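Local coordinates for transcriptional regulator (NtrC family) (Aquifex aeolicus, PDB 3DZD), which activates transcription by sigma54 RNA polymerase as an NtrC-family response regulator with an AAA+ ATPase domain, captured here in its inactive state, at the interface of chains A and B. Numbering follows the deposited sequence. Chains: chain A/B, Transcriptional regulator (NtrC family).

The interface of chains A and B. Residues chain A 72, 122; chain B 215, 219, 253.
Two loop segments of chain A, one carrying A:Asp72 between helix 62-69 and strand 74-79 and one carrying A:Lys122 just past helix 105-119, meet strand 214-215, helix 217-220 and the loop of B:Arg253 in chain B. A:Asp72 belongs to the response regulator receiver domain, the chain B residues to the AAA+ sigma-54 interaction domain, and the patch has a two-fold twin in the deposited dimer, which probably represents the inactive-state assembly. A:Asp72 and B:Lys215 approach from opposite directions, and the salt bridge spans 3.6 Å from carboxylate OD1 to ammonium NZ. The chain of B:Lys215 bends at chi3 (78°), turning its end toward that carboxylate; the same NZ forms a salt bridge to B:Glu219 OE2 at 4.0 Å. The other oxygen, A:Asp72 OD2, forms a longer salt bridge to guanidinium NH2 of B:Arg253, at 3.9 Å. That NH2 also donates a bent hydrogen bond of 2.6 Å to OE2 of B:Glu219, reaching its syn side 21° out of the carboxylate plane, a pairing within chain B that positions the guanidinium facing A:Asp72. The two carboxylates, nearly perpendicular at 88°, come within 3.8 Å between A:Asp72 OD2 and B:Glu219 OE2; a water bridges both oxygens and B:Arg253 NH2, and with the cations of B:Arg253 and B:Lys215 close by, their repulsion is probably eased. The poorly ordered A:Lys122 appears to point its tip at that of B:Lys215, and the acids nearby may offset the like charges. A methionine in place of B:Lys215 would probably leave A:Asp72 OD1 without its cationic mate and the two carboxylates facing each other with less positive charge between them.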
loop_
_atom_site.group_PDB
_atom_site.type_symbol
_atom_site.label_atom_id
_atom_site.label_comp_id
_atom_site.label_asym_id
_atom_site.label_seq_id
_atom_site.Cartn_x
_atom_site.Cartn_y
_atom_site.Cartn_z
ATOM N N ASP A 72 -3.183 -14.997 -13.034
ATOM C CA ASP A 72 -3.254 -13.544 -12.979
ATOM C C ASP A 72 -4.069 -12.951 -14.131
ATOM O O ASP A 72 -4.424 -11.773 -14.104
ATOM C CB ASP A 72 -1.848 -12.943 -12.959
ATOM C CG ASP A 72 -1.089 -13.275 -11.684
ATOM O OD1 ASP A 72 -1.553 -12.892 -10.587
ATOM O OD2 ASP A 72 -0.019 -13.911 -11.785
ATOM N N LYS A 122 -3.544 -5.210 -7.647
ATOM C CA LYS A 122 -3.278 -6.300 -6.720
ATOM C C LYS A 122 -2.680 -5.782 -5.418
ATOM O O LYS A 122 -1.944 -4.795 -5.407
ATOM C CB LYS A 122 -2.365 -7.361 -7.342
ATOM C CG LYS A 122 -2.103 -8.536 -6.410
ATOM C CD LYS A 122 -1.242 -9.613 -7.046
ATOM C CE LYS A 122 -0.966 -10.732 -6.049
ATOM N NZ LYS A 122 -0.180 -11.848 -6.642
ATOM N N LYS B 215 5.753 -14.922 -7.166
ATOM C CA LYS B 215 6.017 -13.866 -8.130
ATOM C C LYS B 215 7.370 -13.201 -7.860
ATOM O O LYS B 215 7.712 -12.916 -6.718
ATOM C CB LYS B 215 4.884 -12.833 -8.107
ATOM C CG LYS B 215 3.519 -13.406 -8.486
ATOM C CD LYS B 215 2.396 -12.369 -8.395
ATOM C CE LYS B 215 2.390 -11.432 -9.595
ATOM N NZ LYS B 215 1.105 -10.688 -9.750
ATOM N N GLU B 219 8.215 -8.931 -11.632
ATOM C CA GLU B 219 6.786 -9.005 -11.841
ATOM C C GLU B 219 6.068 -7.990 -10.969
ATOM O O GLU B 219 5.170 -7.293 -11.425
ATOM C CB GLU B 219 6.323 -10.414 -11.475
ATOM C CG GLU B 219 5.003 -10.831 -12.080
ATOM C CD GLU B 219 4.694 -12.295 -11.827
ATOM O OE1 GLU B 219 5.591 -13.027 -11.350
ATOM O OE2 GLU B 219 3.549 -12.714 -12.106
ATOM N N ARG B 253 9.526 -17.361 -15.237
ATOM C CA ARG B 253 9.844 -17.687 -13.858
ATOM C C ARG B 253 10.762 -18.896 -13.851
ATOM O O ARG B 253 11.004 -19.507 -14.896
ATOM C CB ARG B 253 8.581 -17.979 -13.048
ATOM C CG ARG B 253 7.707 -16.767 -12.807
ATOM C CD ARG B 253 6.703 -17.044 -11.712
ATOM N NE ARG B 253 5.595 -16.093 -11.722
ATOM C CZ ARG B 253 4.555 -16.161 -12.549
ATOM N NH1 ARG B 253 4.483 -17.134 -13.453
ATOM N NH2 ARG B 253 3.590 -15.252 -12.480
HETATM O O HOH W 1 1.620 -13.969 -14.460
#